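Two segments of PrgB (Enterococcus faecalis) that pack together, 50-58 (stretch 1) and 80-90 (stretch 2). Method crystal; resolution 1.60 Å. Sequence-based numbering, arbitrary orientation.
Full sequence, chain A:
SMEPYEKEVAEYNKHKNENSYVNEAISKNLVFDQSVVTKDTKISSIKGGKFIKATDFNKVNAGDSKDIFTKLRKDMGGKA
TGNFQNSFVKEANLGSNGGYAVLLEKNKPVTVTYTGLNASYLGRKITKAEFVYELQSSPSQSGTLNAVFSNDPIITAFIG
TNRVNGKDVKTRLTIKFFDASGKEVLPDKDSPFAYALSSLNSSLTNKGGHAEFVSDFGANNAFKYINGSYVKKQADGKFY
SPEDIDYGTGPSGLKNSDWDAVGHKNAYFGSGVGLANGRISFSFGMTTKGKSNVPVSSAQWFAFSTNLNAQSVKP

Stretch 1, residues 50-58: KFIKATDFN
Stretch 2, residues 80-90: ATGNFQNSFVK

The apolar centre of the contact lies around F51, which gives up more surface to the other stretch than any neighbour. Its side chain (chi1 m, chi2 97°) points toward stretch 2, and the backbone between N83 and F84 crosses one face of the ring, with F51 CG 3.6 Å from N83 C and F51 CD1 3.7 Å from F84 N. The F84 ring (chi1 t, chi2 62°) receives F51 at its edge, F51 CE2 to F84 CD1 being 3.8 Å; the planes meet obliquely at 62°, centroids 6.0 Å apart. A second apolar patch forms where the helix that begins at A54 meets V89 (chi1 m), in a short strand with F88: V89 directs CG1 to A54 CB at 3.7 Å and to F57 CD2 at 3.9 Å, with F57 in the t rotamer.

Two backbone hydrogen bonds join the stretches. Where the chains cross near F51, G82 N donates to F51 O (2.8 Å, 153°). The CA atoms of I52 and A80, and those of K53 and G82, each approach to 4.4 Å; a CB on G82 would fall 2.8 Å from K53 N, so glycine fits here without a clash. Further along, A54 N donates almost linearly to N86 O (2.9 Å, 171°). K53 occupies the N-cap position, its carbonyl O accepting from F57 N at 2.8 Å.

N86 lies in the type I turn from Q85 to F88, which is braced by reciprocal bonds: N83 N to N86 OD1 at 2.8 Å and N86 N to N83 OD1 at 2.9 Å, both asparagines having chi1 p.

Water finishes the polar edge. One molecule accepts from F51 N (2.8 Å) and donates to G82 O (2.6 Å), linking the two beside the direct G82 N to F51 O bond; another accepts from K53 N and T81 N, each 3.0 Å away, and donates to D56 OD2 at 2.9 Å.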

ATOM      1  N   LYS A  50     -14.951  10.373  -8.572  1.00 29.66           N
ATOM      2  CA  LYS A  50     -14.850  11.164  -9.796  1.00 31.55           C
ATOM      3  C   LYS A  50     -13.627  10.710 -10.587  1.00 29.47           C
ATOM      4  O   LYS A  50     -12.610  10.324  -9.989  1.00 28.74           O
ATOM      5  CB  LYS A  50     -14.721  12.657  -9.492  1.00 30.26           C
ATOM      6  CG  LYS A  50     -15.911  13.328  -8.841  1.00 39.52           C
ATOM      7  CD  LYS A  50     -15.586  14.848  -8.648  1.00 41.98           C
ATOM      8  CE  LYS A  50     -16.821  15.662  -8.312  1.00 61.25           C
ATOM      9  NZ  LYS A  50     -17.295  15.367  -6.935  1.00 68.41           N
ATOM     10  N   PHE A  51     -13.745  10.683 -11.925  1.00 34.64           N
ATOM     11  CA  PHE A  51     -12.624  10.262 -12.776  1.00 31.66           C
ATOM     12  C   PHE A  51     -11.783  11.459 -13.169  1.00 35.27           C
ATOM     13  O   PHE A  51     -12.311  12.562 -13.361  1.00 31.67           O
ATOM     14  CB  PHE A  51     -13.108   9.559 -14.050  1.00 28.00           C
ATOM     15  CG  PHE A  51     -13.774   8.245 -13.778  1.00 30.55           C
ATOM     16  CD1 PHE A  51     -15.166   8.175 -13.712  1.00 36.14           C
ATOM     17  CD2 PHE A  51     -13.022   7.094 -13.521  1.00 30.98           C
ATOM     18  CE1 PHE A  51     -15.789   6.983 -13.433  1.00 37.40           C
ATOM     19  CE2 PHE A  51     -13.657   5.875 -13.250  1.00 35.77           C
ATOM     20  CZ  PHE A  51     -15.024   5.819 -13.196  1.00 38.22           C
ATOM     21  N   ILE A  52     -10.464  11.256 -13.249  1.00 29.27           N
ATOM     22  CA  ILE A  52      -9.521  12.257 -13.755  1.00 26.27           C
ATOM     23  C   ILE A  52      -9.198  11.911 -15.195  1.00 33.57           C
ATOM     24  O   ILE A  52      -8.736  10.802 -15.491  1.00 31.86           O
ATOM     25  CB  ILE A  52      -8.250  12.307 -12.913  1.00 27.23           C
ATOM     26  CG1 ILE A  52      -8.635  12.629 -11.467  1.00 30.41           C
ATOM     27  CG2 ILE A  52      -7.250  13.320 -13.511  1.00 29.54           C
ATOM     28  CD1 ILE A  52      -7.467  12.361 -10.432  1.00 28.11           C
ATOM     29  N   LYS A  53      -9.463  12.838 -16.096  1.00 36.15           N
ATOM     30  CA  LYS A  53      -9.046  12.641 -17.484  1.00 38.32           C
ATOM     31  C   LYS A  53      -7.536  12.430 -17.573  1.00 36.69           C
ATOM     32  O   LYS A  53      -6.757  13.183 -16.976  1.00 35.50           O
ATOM     33  CB  LYS A  53      -9.408  13.864 -18.355  1.00 38.46           C
ATOM     34  CG  LYS A  53     -10.813  14.333 -18.289  1.00 43.67           C
ATOM     35  CD  LYS A  53     -10.906  15.651 -19.056  1.00 45.97           C
ATOM     36  CE  LYS A  53     -11.868  15.531 -20.187  1.00 52.73           C
ATOM     37  NZ  LYS A  53     -12.223  16.903 -20.648  1.00 57.52           N
ATOM     38  N   ALA A  54      -7.137  11.404 -18.340  1.00 36.42           N
ATOM     39  CA  ALA A  54      -5.730  11.139 -18.604  1.00 36.58           C
ATOM     40  C   ALA A  54      -5.011  12.386 -19.089  1.00 42.07           C
ATOM     41  O   ALA A  54      -3.869  12.641 -18.689  1.00 40.01           O
ATOM     42  CB  ALA A  54      -5.596  10.007 -19.639  1.00 35.43           C
ATOM     43  N   THR A  55      -5.675  13.202 -19.935  1.00 38.51           N
ATOM     44  CA  THR A  55      -4.995  14.394 -20.440  1.00 40.21           C
ATOM     45  C   THR A  55      -4.740  15.423 -19.336  1.00 41.12           C
ATOM     46  O   THR A  55      -3.795  16.204 -19.445  1.00 45.07           O
ATOM     47  CB  THR A  55      -5.771  15.009 -21.605  1.00 43.18           C
ATOM     48  OG1 THR A  55      -7.103  15.341 -21.201  1.00 49.12           O
ATOM     49  CG2 THR A  55      -5.879  13.979 -22.694  1.00 45.45           C
ATOM     50  N   ASP A  56      -5.557  15.433 -18.266  1.00 34.30           N
ATOM     51  CA  ASP A  56      -5.262  16.266 -17.102  1.00 39.44           C
ATOM     52  C   ASP A  56      -4.230  15.585 -16.221  1.00 38.06           C
ATOM     53  O   ASP A  56      -3.290  16.220 -15.721  1.00 36.52           O
ATOM     54  CB  ASP A  56      -6.531  16.549 -16.306  1.00 34.05           C
ATOM     55  CG  ASP A  56      -7.508  17.442 -17.068  1.00 43.56           C
ATOM     56  OD1 ASP A  56      -7.061  18.356 -17.831  1.00 46.99           O
ATOM     57  OD2 ASP A  56      -8.738  17.227 -16.935  1.00 43.59           O
ATOM     58  N   PHE A  57      -4.375  14.281 -16.042  1.00 31.60           N
ATOM     59  CA  PHE A  57      -3.445  13.582 -15.182  1.00 29.06           C
ATOM     60  C   PHE A  57      -2.021  13.623 -15.723  1.00 31.11           C
ATOM     61  O   PHE A  57      -1.050  13.668 -14.955  1.00 31.34           O
ATOM     62  CB  PHE A  57      -3.907  12.133 -15.007  1.00 28.23           C
ATOM     63  CG  PHE A  57      -2.930  11.321 -14.220  1.00 31.82           C
ATOM     64  CD1 PHE A  57      -2.849  11.460 -12.834  1.00 32.23           C
ATOM     65  CD2 PHE A  57      -2.026  10.470 -14.872  1.00 32.35           C
ATOM     66  CE1 PHE A  57      -1.890  10.743 -12.114  1.00 32.90           C
ATOM     67  CE2 PHE A  57      -1.081   9.745 -14.134  1.00 31.65           C
ATOM     68  CZ  PHE A  57      -1.000   9.920 -12.764  1.00 31.56           C
ATOM     69  N   ASN A  58      -1.856  13.575 -17.048  1.00 34.34           N
ATOM     70  CA  ASN A  58      -0.519  13.441 -17.599  1.00 34.23           C
ATOM     71  C   ASN A  58       0.252  14.760 -17.654  1.00 39.19           C
ATOM     72  O   ASN A  58       1.442  14.743 -17.987  1.00 42.55           O
ATOM     73  CB  ASN A  58      -0.596  12.802 -18.992  1.00 36.31           C
ATOM     74  CG  ASN A  58      -0.771  11.316 -18.901  1.00 37.42           C
ATOM     75  OD1 ASN A  58      -0.250  10.689 -17.985  1.00 40.85           O
ATOM     76  ND2 ASN A  58      -1.504  10.734 -19.841  1.00 40.80           N
ATOM     77  N   ALA A  80     -11.379  16.957 -11.739  1.00 35.69           N
ATOM     78  CA  ALA A  80     -11.738  15.556 -11.937  1.00 30.55           C
ATOM     79  C   ALA A  80     -13.054  15.522 -12.687  1.00 35.65           C
ATOM     80  O   ALA A  80     -14.103  15.211 -12.123  1.00 41.35           O
ATOM     81  CB  ALA A  80     -11.829  14.816 -10.602  1.00 33.24           C
ATOM     82  N   THR A  81     -12.966  15.759 -13.972  1.00 34.20           N
ATOM     83  CA  THR A  81     -14.140  15.810 -14.842  1.00 37.32           C
ATOM     84  C   THR A  81     -14.119  14.740 -15.937  1.00 39.94           C
ATOM     85  O   THR A  81     -14.738  14.908 -17.001  1.00 48.39           O
ATOM     86  CB  THR A  81     -14.241  17.194 -15.453  1.00 46.38           C
ATOM     87  OG1 THR A  81     -13.050  17.425 -16.219  1.00 45.63           O
ATOM     88  CG2 THR A  81     -14.306  18.227 -14.355  1.00 43.92           C
ATOM     89  N   GLY A  82     -13.413  13.637 -15.706  1.00 37.76           N
ATOM     90  CA  GLY A  82     -13.339  12.567 -16.674  1.00 41.13           C
ATOM     91  C   GLY A  82     -14.476  11.571 -16.546  1.00 41.39           C
ATOM     92  O   GLY A  82     -15.415  11.727 -15.764  1.00 40.05           O
ATOM     93  N   ASN A  83     -14.365  10.508 -17.327  1.00 40.40           N
ATOM     94  CA  ASN A  83     -15.239   9.359 -17.217  1.00 42.49           C
ATOM     95  C   ASN A  83     -14.358   8.123 -17.314  1.00 39.79           C
ATOM     96  O   ASN A  83     -13.135   8.224 -17.415  1.00 39.80           O
ATOM     97  CB  ASN A  83     -16.352   9.407 -18.272  1.00 42.46           C
ATOM     98  CG  ASN A  83     -15.827   9.444 -19.673  1.00 48.49           C
ATOM     99  OD1 ASN A  83     -14.806   8.827 -20.001  1.00 46.15           O
ATOM    100  ND2 ASN A  83     -16.564  10.145 -20.547  1.00 47.92           N
ATOM    101  N   PHE A  84     -14.973   6.948 -17.225  1.00 38.95           N
ATOM    102  CA  PHE A  84     -14.191   5.713 -17.171  1.00 38.29           C
ATOM    103  C   PHE A  84     -13.363   5.531 -18.445  1.00 46.04           C
ATOM    104  O   PHE A  84     -12.176   5.173 -18.389  1.00 45.46           O
ATOM    105  CB  PHE A  84     -15.148   4.537 -16.946  1.00 39.44           C
ATOM    106  CG  PHE A  84     -14.468   3.198 -16.729  1.00 47.16           C
ATOM    107  CD1 PHE A  84     -13.618   2.954 -15.663  1.00 46.00           C
ATOM    108  CD2 PHE A  84     -14.724   2.160 -17.597  1.00 43.90           C
ATOM    109  CE1 PHE A  84     -13.041   1.669 -15.499  1.00 37.86           C
ATOM    110  CE2 PHE A  84     -14.152   0.906 -17.432  1.00 51.36           C
ATOM    111  CZ  PHE A  84     -13.322   0.649 -16.373  1.00 43.72           C
ATOM    112  N   GLN A  85     -13.956   5.848 -19.593  1.00 39.85           N
ATOM    113  CA  GLN A  85     -13.242   5.793 -20.871  1.00 48.15           C
ATOM    114  C   GLN A  85     -11.981   6.669 -20.882  1.00 43.81           C
ATOM    115  O   GLN A  85     -10.892   6.189 -21.213  1.00 42.39           O
ATOM    116  CB  GLN A  85     -14.179   6.201 -22.025  1.00 46.20           C
ATOM    117  CG  GLN A  85     -13.697   5.759 -23.414  1.00 58.65           C
ATOM    118  CD  GLN A  85     -12.539   6.608 -23.960  1.00 59.09           C
ATOM    119  OE1 GLN A  85     -12.490   7.841 -23.779  1.00 52.18           O
ATOM    120  NE2 GLN A  85     -11.598   5.946 -24.640  1.00 56.03           N
ATOM    121  N   ASN A  86     -12.117   7.976 -20.636  1.00 42.92           N
ATOM    122  CA  ASN A  86     -11.005   8.886 -20.897  1.00 38.54           C
ATOM    123  C   ASN A  86     -10.055   9.017 -19.703  1.00 35.48           C
ATOM    124  O   ASN A  86      -9.052   9.747 -19.796  1.00 39.08           O
ATOM    125  CB  ASN A  86     -11.519  10.272 -21.345  1.00 38.42           C
ATOM    126  CG  ASN A  86     -12.388  10.984 -20.288  1.00 40.68           C
ATOM    127  OD1 ASN A  86     -12.207  10.814 -19.068  1.00 45.18           O
ATOM    128  ND2 ASN A  86     -13.300  11.856 -20.773  1.00 47.92           N
ATOM    129  N   SER A  87     -10.325   8.295 -18.612  1.00 37.00           N
ATOM    130  CA  SER A  87      -9.425   8.243 -17.456  1.00 33.74           C
ATOM    131  C   SER A  87      -8.356   7.157 -17.576  1.00 31.66           C
ATOM    132  O   SER A  87      -7.488   7.067 -16.717  1.00 31.93           O
ATOM    133  CB  SER A  87     -10.222   8.048 -16.161  1.00 35.88           C
ATOM    134  OG  SER A  87     -10.734   6.731 -16.081  1.00 36.61           O
ATOM    135  N   PHE A  88      -8.341   6.396 -18.673  1.00 36.22           N
ATOM    136  CA  PHE A  88      -7.384   5.313 -18.888  1.00 38.17           C
ATOM    137  C   PHE A  88      -5.988   5.872 -19.164  1.00 39.37           C
ATOM    138  O   PHE A  88      -5.801   6.722 -20.051  1.00 40.41           O
ATOM    139  CB  PHE A  88      -7.872   4.436 -20.060  1.00 40.32           C
ATOM    140  CG  PHE A  88      -6.923   3.338 -20.435  1.00 37.95           C
ATOM    141  CD1 PHE A  88      -6.864   2.172 -19.670  1.00 41.39           C
ATOM    142  CD2 PHE A  88      -6.060   3.475 -21.526  1.00 39.94           C
ATOM    143  CE1 PHE A  88      -5.964   1.159 -19.996  1.00 41.34           C
ATOM    144  CE2 PHE A  88      -5.167   2.493 -21.825  1.00 42.65           C
ATOM    145  CZ  PHE A  88      -5.114   1.340 -21.052  1.00 42.49           C
ATOM    146  N   VAL A  89      -4.990   5.366 -18.437  1.00 35.20           N
ATOM    147  CA  VAL A  89      -3.621   5.865 -18.546  1.00 39.25           C
ATOM    148  C   VAL A  89      -2.686   4.701 -18.858  1.00 36.71           C
ATOM    149  O   VAL A  89      -2.920   3.570 -18.406  1.00 38.40           O
ATOM    150  CB  VAL A  89      -3.177   6.614 -17.249  1.00 40.40           C
ATOM    151  CG1 VAL A  89      -3.947   7.931 -17.101  1.00 36.52           C
ATOM    152  CG2 VAL A  89      -3.423   5.797 -16.050  1.00 45.75           C
ATOM    153  N   LYS A  90      -1.655   4.962 -19.680  1.00 40.22           N
ATOM    154  CA  LYS A  90      -0.542   4.038 -19.916  1.00 41.00           C
ATOM    155  C   LYS A  90       0.692   4.575 -19.190  1.00 53.87           C
ATOM    156  O   LYS A  90       0.992   5.772 -19.256  1.00 59.69           O
ATOM    157  CB  LYS A  90      -0.245   3.868 -21.403  1.00 50.88           C
ATOM    158  CG  LYS A  90      -1.412   3.299 -22.196  1.00 67.53           C
ATOM    159  CD  LYS A  90      -1.159   3.400 -23.713  1.00 73.27           C
ATOM    160  CE  LYS A  90      -2.381   3.966 -24.446  1.00 70.75           C
ATOM    161  NZ  LYS A  90      -2.902   5.273 -23.905  1.00 64.12           N
TER
HETATM  162  O   HOH W   1     -15.862  11.948 -13.230  1.00 41.38           O
HETATM  163  O   HOH W   2     -10.190  15.554 -15.080  1.00 36.88           O
HETATM  164  O   HOH W   3     -13.642  18.160 -18.998  1.00 59.85           O
HETATM  165  O   HOH W   4      -8.050  11.942 -21.488  1.00 41.14           O
HETATM  166  O   HOH W   5      -1.465   7.809 -20.615  1.00 38.84           O